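Local atomic coordinates of rifamycin polyketide synthase (Amycolatopsis mediterranei, PDB entry 4LN9), a protein that includes a terminal-module dehydratase domain with a double hotdog fold, which removes water from a polyketide intermediate in rifamycin biosynthesis. Residues D74-P79 / V110-G115; L99-I104 / A266-R271; V103-L108 / H148-L153; R289-L294 / L307-G312. All blocks are in the same frame, centred on the assembly; numbering follows the deposited sequence.

Contact 1. Residues D74-P79 / V110-G115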
loop_
_atom_site.group_PDB
_atom_site.type_symbol
_atom_site.label_atom_id
_atom_site.label_comp_id
_atom_site.label_asym_id
_atom_site.label_seq_id
_atom_site.Cartn_x
_atom_site.Cartn_y
_atom_site.Cartn_z
ATOM N N ASP A 74 20.336 3.243 -25.762
ATOM C CA ASP A 74 19.545 4.472 -25.724
ATOM C C ASP A 74 18.145 4.310 -25.126
ATOM O O ASP A 74 17.338 5.239 -25.171
ATOM C CB ASP A 74 19.474 5.127 -27.107
ATOM C CG ASP A 74 20.785 5.780 -27.509
ATOM O OD1 ASP A 74 20.890 7.021 -27.406
ATOM O OD2 ASP A 74 21.719 5.050 -27.904
ATOM N N VAL A 75 17.919 3.199 -24.430
ATOM C CA VAL A 75 16.718 3.035 -23.613
ATOM C C VAL A 75 17.065 3.166 -22.130
ATOM O O VAL A 75 17.832 2.363 -21.601
ATOM C CB VAL A 75 16.079 1.650 -23.847
ATOM C CG1 VAL A 75 14.796 1.511 -23.041
ATOM C CG2 VAL A 75 15.818 1.422 -25.330
ATOM N N VAL A 76 16.491 4.160 -21.454
ATOM C CA VAL A 76 16.649 4.273 -20.002
ATOM C C VAL A 76 16.033 3.075 -19.281
ATOM O O VAL A 76 14.844 2.792 -19.437
ATOM C CB VAL A 76 16.033 5.573 -19.445
ATOM C CG1 VAL A 76 16.240 5.654 -17.939
ATOM C CG2 VAL A 76 16.635 6.787 -20.137
ATOM N N ILE A 77 16.872 2.312 -18.581
ATOM C CA ILE A 77 16.401 1.207 -17.745
ATOM C C ILE A 77 17.018 1.299 -16.349
ATOM O O ILE A 77 18.178 1.686 -16.208
ATOM C CB ILE A 77 16.744 -0.164 -18.375
ATOM C CG1 ILE A 77 18.231 -0.486 -18.210
ATOM C CG2 ILE A 77 16.354 -0.193 -19.846
ATOM C CD1 ILE A 77 18.645 -1.801 -18.835
ATOM N N VAL A 78 16.206 1.086 -15.313
ATOM C CA VAL A 78 16.724 1.116 -13.945
ATOM C C VAL A 78 17.769 0.017 -13.777
ATOM O O VAL A 78 17.560 -1.103 -14.243
ATOM C CB VAL A 78 15.605 0.938 -12.894
ATOM C CG1 VAL A 78 16.198 0.803 -11.498
ATOM C CG2 VAL A 78 14.635 2.109 -12.951
ATOM N N PRO A 79 18.984 0.400 -13.358
ATOM C CA PRO A 79 20.025 -0.614 -13.232
ATOM C C PRO A 79 19.595 -1.739 -12.295
ATOM O O PRO A 79 18.841 -1.504 -11.350
ATOM C CB PRO A 79 21.202 0.161 -12.629
ATOM C CG PRO A 79 20.583 1.341 -11.959
ATOM C CD PRO A 79 19.404 1.704 -12.814
ATOM N N VAL A 110 12.363 3.042 -17.918
ATOM C CA VAL A 110 11.811 4.361 -17.625
ATOM C C VAL A 110 11.482 5.074 -18.931
ATOM O O VAL A 110 12.322 5.144 -19.828
ATOM C CB VAL A 110 12.797 5.224 -16.812
ATOM C CG1 VAL A 110 12.128 6.518 -16.370
ATOM C CG2 VAL A 110 13.314 4.449 -15.609
ATOM N N PRO A 111 10.218 5.493 -19.087
ATOM C CA PRO A 111 9.738 6.116 -20.321
ATOM C C PRO A 111 10.309 7.520 -20.519
ATOM O O PRO A 111 10.380 8.296 -19.568
ATOM C CB PRO A 111 8.222 6.183 -20.111
ATOM C CG PRO A 111 8.043 6.198 -18.630
ATOM C CD PRO A 111 9.154 5.354 -18.077
ATOM N N ARG A 112 10.708 7.840 -21.748
ATOM C CA ARG A 112 11.344 9.127 -22.029
ATOM C C ARG A 112 10.404 10.312 -21.799
ATOM O O ARG A 112 10.858 11.406 -21.466
ATOM C CB ARG A 112 11.925 9.164 -23.448
ATOM C CG ARG A 112 12.904 10.307 -23.705
ATOM C CD ARG A 112 14.151 10.210 -22.832
ATOM N NE ARG A 112 15.140 9.275 -23.373
ATOM C CZ ARG A 112 16.425 9.260 -23.028
ATOM N NH1 ARG A 112 16.902 10.169 -22.189
ATOM N NH2 ARG A 112 17.237 8.339 -23.534
ATOM N N ARG A 113 9.097 10.066 -21.849
ATOM C CA ARG A 113 8.142 10.978 -21.224
ATOM C C ARG A 113 7.039 10.274 -20.439
ATOM O O ARG A 113 6.708 9.121 -20.711
ATOM C CB ARG A 113 7.559 11.976 -22.237
ATOM C CG ARG A 113 6.861 11.362 -23.443
ATOM C CD ARG A 113 6.478 12.428 -24.463
ATOM N NE ARG A 113 5.109 12.910 -24.283
ATOM C CZ ARG A 113 4.793 14.111 -23.806
ATOM N NH1 ARG A 113 5.749 14.948 -23.423
ATOM N NH2 ARG A 113 3.521 14.465 -23.682
ATOM N N GLY A 114 6.556 10.940 -19.395
ATOM C CA GLY A 114 5.562 10.355 -18.505
ATOM C C GLY A 114 6.195 9.711 -17.289
ATOM O O GLY A 114 7.356 9.970 -16.971
ATOM N N GLY A 115 5.421 8.884 -16.594
ATOM C CA GLY A 115 5.913 8.190 -15.410
ATOM C C GLY A 115 5.683 6.696 -15.494
ATOM O O GLY A 115 4.967 6.218 -16.374
HETATM O O HOH W 1 19.247 7.090 -24.103
HETATM O O HOH W 2 13.693 5.673 -22.003
#

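Contact 2. Residues L99-I104 / A266-R271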
loop_
_atom_site.group_PDB
_atom_site.type_symbol
_atom_site.label_atom_id
_atom_site.label_comp_id
_atom_site.label_asym_id
_atom_site.label_seq_id
_atom_site.Cartn_x
_atom_site.Cartn_y
_atom_site.Cartn_z
ATOM N N LEU A 99 20.064 -9.613 1.614
ATOM C CA LEU A 99 19.532 -10.075 0.337
ATOM C C LEU A 99 20.061 -11.466 -0.006
ATOM O O LEU A 99 21.133 -11.615 -0.593
ATOM C CB LEU A 99 19.842 -9.072 -0.784
ATOM C CG LEU A 99 19.138 -9.284 -2.132
ATOM C CD1 LEU A 99 17.637 -9.454 -1.946
ATOM C CD2 LEU A 99 19.437 -8.138 -3.088
ATOM N N ASP A 100 19.324 -12.482 0.440
ATOM C CA ASP A 100 19.698 -13.883 0.256
ATOM C C ASP A 100 19.785 -14.191 -1.235
ATOM O O ASP A 100 20.782 -14.732 -1.714
ATOM C CB ASP A 100 18.639 -14.779 0.914
ATOM C CG ASP A 100 19.152 -16.174 1.232
ATOM O OD1 ASP A 100 20.350 -16.448 0.997
ATOM O OD2 ASP A 100 18.351 -16.999 1.728
ATOM N N GLU A 101 18.777 -13.740 -1.977
ATOM C CA GLU A 101 18.704 -13.989 -3.411
ATOM C C GLU A 101 17.813 -12.952 -4.093
ATOM O O GLU A 101 16.823 -12.495 -3.520
ATOM C CB GLU A 101 18.176 -15.403 -3.671
ATOM C CG GLU A 101 18.134 -15.804 -5.137
ATOM C CD GLU A 101 17.823 -17.277 -5.327
ATOM O OE1 GLU A 101 17.422 -17.934 -4.342
ATOM O OE2 GLU A 101 18.009 -17.785 -6.453
ATOM N N LEU A 102 18.236 -12.498 -5.269
ATOM C CA LEU A 102 17.374 -11.689 -6.125
ATOM C C LEU A 102 17.594 -12.045 -7.588
ATOM O O LEU A 102 18.728 -12.059 -8.068
ATOM C CB LEU A 102 17.629 -10.197 -5.900
ATOM C CG LEU A 102 16.587 -9.237 -6.484
ATOM C CD1 LEU A 102 15.251 -9.399 -5.776
ATOM C CD2 LEU A 102 17.068 -7.795 -6.407
ATOM N N VAL A 103 16.521 -12.446 -8.262
ATOM C CA VAL A 103 16.600 -12.748 -9.684
ATOM C C VAL A 103 15.964 -11.635 -10.508
ATOM O O VAL A 103 14.846 -11.205 -10.222
ATOM C CB VAL A 103 15.917 -14.088 -10.018
ATOM C CG1 VAL A 103 15.897 -14.314 -11.522
ATOM C CG2 VAL A 103 16.627 -15.234 -9.311
ATOM N N ILE A 104 16.726 -11.088 -11.451
ATOM C CA ILE A 104 16.207 -10.039 -12.322
ATOM C C ILE A 104 15.515 -10.642 -13.541
ATOM O O ILE A 104 16.103 -11.443 -14.266
ATOM C CB ILE A 104 17.318 -9.076 -12.787
ATOM C CG1 ILE A 104 18.201 -8.668 -11.605
ATOM C CG2 ILE A 104 16.712 -7.845 -13.447
ATOM C CD1 ILE A 104 17.534 -7.703 -10.648
ATOM N N ALA A 266 21.377 -12.970 -11.688
ATOM C CA ALA A 266 21.081 -13.509 -10.363
ATOM C C ALA A 266 22.052 -12.997 -9.299
ATOM O O ALA A 266 23.261 -13.216 -9.387
ATOM C CB ALA A 266 21.075 -15.029 -10.394
ATOM N N TRP A 267 21.493 -12.410 -8.245
ATOM C CA TRP A 267 22.270 -11.912 -7.115
ATOM C C TRP A 267 22.152 -12.884 -5.982
ATOM O O TRP A 267 21.043 -13.273 -5.614
ATOM C CB TRP A 267 21.718 -10.564 -6.666
ATOM C CG TRP A 267 21.837 -9.473 -7.700
ATOM C CD1 TRP A 267 21.069 -9.297 -8.848
ATOM C CD2 TRP A 267 22.741 -8.317 -7.665
ATOM N NE1 TRP A 267 21.437 -8.154 -9.509
ATOM C CE2 TRP A 267 22.449 -7.531 -8.864
ATOM C CE3 TRP A 267 23.740 -7.887 -6.807
ATOM C CZ2 TRP A 267 23.152 -6.381 -9.175
ATOM C CZ3 TRP A 267 24.423 -6.710 -7.117
ATOM C CH2 TRP A 267 24.133 -5.975 -8.272
ATOM N N ASN A 268 23.260 -13.146 -5.300
ATOM C CA ASN A 268 23.241 -14.041 -4.152
ATOM C C ASN A 268 24.093 -13.496 -3.017
ATOM O O ASN A 268 25.246 -13.120 -3.226
ATOM C CB ASN A 268 23.737 -15.430 -4.555
ATOM C CG ASN A 268 22.812 -16.116 -5.542
ATOM O OD1 ASN A 268 23.092 -16.168 -6.739
ATOM N ND2 ASN A 268 21.698 -16.636 -5.042
ATOM N N GLY A 269 23.490 -13.362 -1.839
ATOM C CA GLY A 269 24.227 -12.977 -0.639
ATOM C C GLY A 269 24.739 -11.550 -0.688
ATOM O O GLY A 269 25.926 -11.297 -0.472
ATOM N N LEU A 270 23.829 -10.606 -0.904
ATOM C CA LEU A 270 24.186 -9.198 -0.835
ATOM C C LEU A 270 23.876 -8.560 0.517
ATOM O O LEU A 270 22.753 -8.648 1.022
ATOM C CB LEU A 270 23.556 -8.392 -1.969
ATOM C CG LEU A 270 24.083 -6.959 -1.890
ATOM C CD1 LEU A 270 24.899 -6.550 -3.112
ATOM C CD2 LEU A 270 22.993 -5.939 -1.573
ATOM N N ARG A 271 24.895 -7.945 1.109
ATOM C CA ARG A 271 24.756 -7.261 2.388
ATOM C C ARG A 271 25.252 -5.829 2.277
ATOM O O ARG A 271 26.386 -5.590 1.860
ATOM C CB ARG A 271 25.570 -7.975 3.462
ATOM C CG ARG A 271 24.908 -9.218 4.019
ATOM C CD ARG A 271 25.847 -9.922 4.979
ATOM N NE ARG A 271 25.341 -11.238 5.352
ATOM C CZ ARG A 271 25.455 -12.323 4.593
ATOM N NH1 ARG A 271 26.111 -12.265 3.441
ATOM N NH2 ARG A 271 24.933 -13.472 4.997
#

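Contact 3. Residues V103-L108 / H148-L153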
loop_
_atom_site.group_PDB
_atom_site.type_symbol
_atom_site.label_atom_id
_atom_site.label_comp_id
_atom_site.label_asym_id
_atom_site.label_seq_id
_atom_site.Cartn_x
_atom_site.Cartn_y
_atom_site.Cartn_z
ATOM N N VAL A 103 16.521 -12.446 -8.262
ATOM C CA VAL A 103 16.600 -12.748 -9.684
ATOM C C VAL A 103 15.964 -11.635 -10.508
ATOM O O VAL A 103 14.846 -11.205 -10.222
ATOM C CB VAL A 103 15.917 -14.088 -10.018
ATOM C CG1 VAL A 103 15.897 -14.314 -11.522
ATOM C CG2 VAL A 103 16.627 -15.234 -9.311
ATOM N N ILE A 104 16.726 -11.088 -11.451
ATOM C CA ILE A 104 16.207 -10.039 -12.322
ATOM C C ILE A 104 15.515 -10.642 -13.541
ATOM O O ILE A 104 16.103 -11.443 -14.266
ATOM C CB ILE A 104 17.318 -9.076 -12.787
ATOM C CG1 ILE A 104 18.201 -8.668 -11.605
ATOM C CG2 ILE A 104 16.712 -7.845 -13.447
ATOM C CD1 ILE A 104 17.534 -7.703 -10.648
ATOM N N GLU A 105 14.239 -10.312 -13.714
ATOM C CA GLU A 105 13.396 -11.001 -14.683
ATOM C C GLU A 105 13.331 -10.230 -15.996
ATOM O O GLU A 105 13.243 -10.825 -17.071
ATOM C CB GLU A 105 11.986 -11.173 -14.126
ATOM C CG GLU A 105 11.934 -11.893 -12.792
ATOM C CD GLU A 105 10.625 -12.626 -12.594
ATOM O OE1 GLU A 105 10.617 -13.631 -11.850
ATOM O OE2 GLU A 105 9.663 -12.323 -13.333
ATOM N N ALA A 106 13.143 -8.919 -15.877
ATOM C CA ALA A 106 12.763 -8.078 -17.004
ATOM C C ALA A 106 13.126 -6.630 -16.693
ATOM O O ALA A 106 12.902 -6.159 -15.578
ATOM C CB ALA A 106 11.268 -8.202 -17.277
ATOM N N PRO A 107 13.698 -5.919 -17.676
ATOM C CA PRO A 107 14.167 -4.549 -17.473
ATOM C C PRO A 107 13.053 -3.607 -17.013
ATOM O O PRO A 107 11.946 -3.646 -17.550
ATOM C CB PRO A 107 14.663 -4.144 -18.861
ATOM C CG PRO A 107 15.076 -5.429 -19.493
ATOM C CD PRO A 107 14.089 -6.448 -18.995
ATOM N N LEU A 108 13.342 -2.799 -15.997
ATOM C CA LEU A 108 12.433 -1.738 -15.570
ATOM C C LEU A 108 12.663 -0.476 -16.399
ATOM O O LEU A 108 13.500 0.361 -16.056
ATOM C CB LEU A 108 12.619 -1.451 -14.073
ATOM C CG LEU A 108 11.918 -0.249 -13.423
ATOM C CD1 LEU A 108 10.575 0.047 -14.086
ATOM C CD2 LEU A 108 11.743 -0.479 -11.927
ATOM N N HIS A 148 9.713 -7.418 -12.289
ATOM C CA HIS A 148 11.075 -7.122 -12.714
ATOM C C HIS A 148 12.086 -7.921 -11.962
ATOM O O HIS A 148 13.210 -8.114 -12.424
ATOM C CB HIS A 148 11.365 -5.644 -12.556
ATOM C CG HIS A 148 10.511 -4.772 -13.429
ATOM N ND1 HIS A 148 10.631 -4.762 -14.769
ATOM C CD2 HIS A 148 9.381 -4.014 -13.132
ATOM C CE1 HIS A 148 9.684 -3.965 -15.296
ATOM N NE2 HIS A 148 8.929 -3.496 -14.291
ATOM N N ALA A 149 11.738 -8.288 -10.737
ATOM C CA ALA A 149 12.649 -9.034 -9.894
ATOM C C ALA A 149 11.875 -9.738 -8.798
ATOM O O ALA A 149 10.866 -9.230 -8.309
ATOM C CB ALA A 149 13.696 -8.107 -9.296
ATOM N N THR A 150 12.382 -10.891 -8.386
ATOM C CA THR A 150 11.776 -11.644 -7.305
ATOM C C THR A 150 12.887 -12.285 -6.485
ATOM O O THR A 150 13.926 -12.656 -7.032
ATOM C CB THR A 150 10.830 -12.732 -7.853
ATOM O OG1 THR A 150 10.183 -13.405 -6.765
ATOM C CG2 THR A 150 11.599 -13.744 -8.689
ATOM N N GLY A 151 12.755 -12.239 -5.164
ATOM C CA GLY A 151 13.827 -12.713 -4.300
ATOM C C GLY A 151 13.430 -12.974 -2.862
ATOM O O GLY A 151 12.252 -13.136 -2.544
ATOM N N VAL A 152 14.441 -13.047 -2.002
ATOM C CA VAL A 152 14.264 -13.429 -0.609
ATOM C C VAL A 152 15.174 -12.581 0.275
ATOM O O VAL A 152 16.364 -12.433 -0.012
ATOM C CB VAL A 152 14.618 -14.913 -0.397
ATOM C CG1 VAL A 152 14.504 -15.282 1.074
ATOM C CG2 VAL A 152 13.722 -15.800 -1.248
ATOM N N LEU A 153 14.585 -11.929 1.272
ATOM C CA LEU A 153 15.353 -11.237 2.300
ATOM C C LEU A 153 15.308 -11.991 3.619
ATOM O O LEU A 153 14.304 -12.620 3.950
ATOM C CB LEU A 153 14.828 -9.816 2.487
ATOM C CG LEU A 153 14.974 -8.977 1.217
ATOM C CD1 LEU A 153 13.871 -7.934 1.136
ATOM C CD2 LEU A 153 16.347 -8.324 1.169
#

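Contact 4. Residues R289-L294 / L307-G312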
loop_
_atom_site.group_PDB
_atom_site.type_symbol
_atom_site.label_atom_id
_atom_site.label_comp_id
_atom_site.label_asym_id
_atom_site.label_seq_id
_atom_site.Cartn_x
_atom_site.Cartn_y
_atom_site.Cartn_z
ATOM N N ARG A 289 33.269 -19.299 -13.243
ATOM C CA ARG A 289 33.697 -18.666 -14.489
ATOM C C ARG A 289 32.671 -17.678 -15.041
ATOM O O ARG A 289 33.004 -16.820 -15.858
ATOM C CB ARG A 289 34.062 -19.707 -15.551
ATOM C CG ARG A 289 35.096 -19.218 -16.555
ATOM C CD ARG A 289 35.178 -20.130 -17.770
ATOM N NE ARG A 289 36.239 -21.126 -17.638
ATOM C CZ ARG A 289 36.347 -22.206 -18.405
ATOM N NH1 ARG A 289 35.466 -22.426 -19.371
ATOM N NH2 ARG A 289 37.327 -23.075 -18.197
ATOM N N ASP A 290 31.435 -17.776 -14.563
ATOM C CA ASP A 290 30.362 -16.923 -15.059
ATOM C C ASP A 290 29.876 -15.949 -13.993
ATOM O O ASP A 290 28.822 -15.332 -14.146
ATOM C CB ASP A 290 29.192 -17.770 -15.561
ATOM C CG ASP A 290 28.501 -18.526 -14.443
ATOM O OD1 ASP A 290 29.145 -18.767 -13.400
ATOM O OD2 ASP A 290 27.314 -18.879 -14.606
ATOM N N SER A 291 30.617 -15.843 -12.894
ATOM C CA SER A 291 30.141 -15.079 -11.742
ATOM C C SER A 291 31.164 -14.110 -11.144
ATOM O O SER A 291 32.370 -14.249 -11.347
ATOM C CB SER A 291 29.577 -16.005 -10.663
ATOM O OG SER A 291 30.571 -16.885 -10.169
ATOM N N LEU A 292 30.657 -13.162 -10.358
ATOM C CA LEU A 292 31.485 -12.182 -9.655
ATOM C C LEU A 292 31.192 -12.209 -8.154
ATOM O O LEU A 292 30.053 -12.438 -7.745
ATOM C CB LEU A 292 31.207 -10.776 -10.188
ATOM C CG LEU A 292 31.571 -10.483 -11.642
ATOM C CD1 LEU A 292 31.173 -9.056 -11.989
ATOM C CD2 LEU A 292 33.058 -10.697 -11.874
ATOM N N SER A 293 32.190 -11.871 -7.346
ATOM C CA SER A 293 31.960 -11.518 -5.948
ATOM C C SER A 293 32.547 -10.138 -5.693
ATOM O O SER A 293 33.392 -9.674 -6.455
ATOM C CB SER A 293 32.624 -12.544 -5.026
ATOM O OG SER A 293 34.033 -12.526 -5.179
ATOM N N LEU A 294 32.021 -9.436 -4.696
ATOM C CA LEU A 294 32.442 -8.065 -4.442
ATOM C C LEU A 294 32.607 -7.825 -2.947
ATOM O O LEU A 294 31.832 -8.335 -2.136
ATOM C CB LEU A 294 31.435 -7.073 -5.036
ATOM C CG LEU A 294 31.560 -5.605 -4.614
ATOM C CD1 LEU A 294 32.800 -4.971 -5.226
ATOM C CD2 LEU A 294 30.313 -4.824 -5.003
ATOM N N LEU A 307 29.167 -8.963 -1.568
ATOM C CA LEU A 307 28.318 -9.702 -2.488
ATOM C C LEU A 307 28.921 -11.083 -2.728
ATOM O O LEU A 307 30.057 -11.195 -3.191
ATOM C CB LEU A 307 28.206 -8.942 -3.811
ATOM C CG LEU A 307 27.520 -9.667 -4.967
ATOM C CD1 LEU A 307 26.138 -10.141 -4.543
ATOM C CD2 LEU A 307 27.428 -8.756 -6.183
ATOM N N ASP A 308 28.205 -12.128 -2.317
ATOM C CA ASP A 308 28.719 -13.491 -2.438
ATOM C C ASP A 308 28.846 -13.894 -3.904
ATOM O O ASP A 308 29.872 -14.429 -4.324
ATOM C CB ASP A 308 27.818 -14.489 -1.700
ATOM C CG ASP A 308 27.933 -14.377 -0.189
ATOM O OD1 ASP A 308 28.893 -13.740 0.292
ATOM O OD2 ASP A 308 27.070 -14.942 0.516
ATOM N N SER A 309 27.816 -13.588 -4.687
ATOM C CA SER A 309 27.732 -14.063 -6.063
ATOM C C SER A 309 26.801 -13.192 -6.907
ATOM O O SER A 309 25.686 -12.877 -6.492
ATOM C CB SER A 309 27.270 -15.523 -6.093
ATOM O OG SER A 309 27.181 -16.004 -7.423
ATOM N N LEU A 310 27.280 -12.782 -8.078
ATOM C CA LEU A 310 26.409 -12.269 -9.133
ATOM C C LEU A 310 26.636 -13.014 -10.447
ATOM O O LEU A 310 27.758 -13.070 -10.952
ATOM C CB LEU A 310 26.637 -10.767 -9.333
ATOM C CG LEU A 310 25.939 -10.105 -10.525
ATOM C CD1 LEU A 310 24.430 -10.100 -10.334
ATOM C CD2 LEU A 310 26.461 -8.692 -10.738
ATOM N N VAL A 311 25.583 -13.648 -10.955
ATOM C CA VAL A 311 25.619 -14.280 -12.273
ATOM C C VAL A 311 24.904 -13.409 -13.311
ATOM O O VAL A 311 23.913 -12.751 -12.996
ATOM C CB VAL A 311 24.967 -15.678 -12.241
ATOM C CG1 VAL A 311 24.714 -16.182 -13.654
ATOM C CG2 VAL A 311 25.841 -16.655 -11.468
ATOM N N GLY A 312 25.454 -13.347 -14.522
ATOM C CA GLY A 312 24.918 -12.470 -15.565
ATOM C C GLY A 312 24.337 -13.226 -16.748
ATOM O O GLY A 312 24.526 -14.436 -16.870
HETATM O O HOH W 3 28.861 -18.015 -8.220
#

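Contact 1. Residues D74-P79 / V110-G115
Val-76, within the HxxxGxxxxP signature of polyketide synthase dehydratases, meets Val-110 of the loop before strand 116-122; the signature here runs from His-70 to Pro-79, with Asp-74 (phi 59°) in the glycine position. One direct backbone hydrogen bond ties loop 110-115 to segment 74-79, Val-110 N to Val-76 O (2.9 Å), with the donor well above the carbonyl plane. Next to it a water accepts from Val-76 N (3.2 Å) and donates to Val-110 O (2.6 Å). Val-76 divides its two methyls between two partners. Val-76 CG1, anti to the backbone N, lies 3.6 Å from Val-110 CB, while Val-76 CG2 sits over one face of the Arg-112 guanidinium, toward its rim and 3.8 Å from Arg-112 CZ. Bends at chi2 and chi3 bring that flat group back across Val-76. In its plane, at the edge, Asp-74 O lies 3.5 Å from Arg-112 NH2. Val-78 CG2 adds a methyl contact with Val-110 CG2 (3.8 Å), and Leu-61 packs on both Val-76 and Val-110. Asp-74 OD1 stays 5.5 Å from Arg-112 NH2, so the opposite charges probably attract only weakly, leaving buried valines and backbone to do most of the joining.

Contact 2. Residues L99-I104 / A266-R271
Trp-267 and Leu-102 pair across the central seam of the double hotdog fold, where strand 98-104 of one half runs antiparallel to strand 263-272 of the other. Their backbones bond in both directions, and Trp-267 N to Leu-102 O (2.8 Å) is almost straight at 176°. At the far end Leu-99 and Leu-270 form a second hydrogen-bonded pair. Gly-269 N adds a bond to Asp-100 O (3.0 Å), its donor lifted well above the carbonyl plane; Gly-269 and Leu-270 both face Leu-99, a G1 beta bulge.

The tight face carries Leu-99, Leu-102, Trp-267 and Leu-270. CB of Leu-99 lies 4.0 Å from CB of Leu-270. The indole, with CG anti to its carbonyl carbon (chi1 -64°), turns its pyrrole edge to the other strand: Leu-102 O lies in the ring plane, 3.7 Å from Trp-267 CD1, and Ile-104 CG1 approaches Trp-267 NE1 to 3.9 Å. Trp-267 NE1 is buried with no polar partner in the model, and this aliphatic branch is its near neighbour.

The face of Glu-101 and Asn-268 is looser and partly exposed. These two side chains lie side by side and point the same way, their carboxylate and amide planes 47° apart; Asn-268 ND2 comes nearest to the aliphatic CG of Glu-101, at 3.7 Å. Val-84 of helix 80-93 covers Leu-99, Trp-267 and Leu-270, while strands 146-154 and 303-313 flank the pair.

Contact 3. Residues V103-L108 / H148-L153
His-148 and Ala-106 meet where strand 98-104 of a hotdog half leaves its antiparallel pairing with strand 146-154 and becomes a loop. Before that point the backbone is regularly bonded: Val-103 and Thr-150 form a hydrogen-bonded pair, with Val-103 N to Thr-150 O (2.9 Å) nearly straight at 175°. Glu-105 N then gives a short bond to His-148 O (2.7 Å), coming from above the carbonyl plane.

Beyond the strand the histidine side chain takes over from the backbone. A chi1 of -64° swings the imidazole toward the loop, and His-148 ND1 donates to Ala-106 O (2.8 Å). The acceptor lies in the ring plane, although the donor stands well above the plane of the Ala-106 carbonyl. NE2 is hydrogen-bonded to Ser-137 OG in strand 131-139, so both ring nitrogens are satisfied and the rotation of this buried ring is fixed from two sides.

On the face bearing Val-103 and Thr-150, Glu-105 extends obliquely across Thr-150, placing Glu-105 OE1 3.3 Å from the methyl CG2 of Thr-150. The same OE1 forms a salt bridge with Arg-147 NH2, one residue before His-148. At chi1 -176° Thr-150 sends OG1 to a hydrogen bond with Asp-134 OD1, which leaves CG2 to meet the glutamate. Over one face of the imidazole, Leu-108 makes a CH-pi contact, its CA 3.9 Å from the His-148 ring centroid.

Contact 4. Residues R289-L294 / L307-G312
A beta bulge shifts the register of this hairpin by one residue: Leu-292 pairs with Leu-310, but Leu-294 pairs with Leu-307. Strands 291-297 and 303-313 form the hairpin in a hotdog half of the dehydratase. Both leucine pairs are hydrogen-bonded in each direction, Leu-310 N to Leu-292 O and Leu-307 N to Leu-294 O each measuring 2.8 Å. Between the paired leucines, two residues, Asp-308 and Ser-309, lie against one, Ser-293; toward strand 263-272 the same two both face Asn-268, a classic beta bulge. Opposite the shift, Ser-293 CB rests 3.4 Å from each of two carbonyl oxygens, those of Leu-307 and Asp-308.

Leu-292, Leu-294, Leu-307 and Leu-310 share one face, where CB of Leu-294 lies 3.9 Å from CB of Leu-307. Helix 236-251 packs on it through Leu-239, against Leu-294, and Leu-243, against Leu-310. On the other face Val-311 CG2 touches Ser-291 CB (3.9 Å).

The serine hydroxyls bond across the strands through a water. Ser-291 OG, between its backbone N and carbonyl carbon (chi1 62°), is also hydrogen-bonded to Glu-288 N and holds the water at 2.8 Å; the water donates to Ser-309 OG at 2.7 Å.

In the fold
Contacts 2, 3 and 4 follow one another across neighbouring strands: contacts 2 and 3 share Val-103 and Ile-104, and contacts 2 and 4 join through the backbone bonds Asn-268 N to Ser-309 O and Val-311 N to Ala-266 O. Contact 2 spans the two hotdog halves, with 3 and 4 on either side. All three are partly buried; 2 and 4 rest on paired strands with one apolar face, whereas 3 passes from strand pairing to side-chain-to-loop bonding. Contact 1, its centre about 17 Å from the centre of the chain, is mostly buried apart from Asp-74 and Arg-112, and joins strand 75-76 and its flanks to a loop; Val-78 N to Leu-108 O connects it to contact 3.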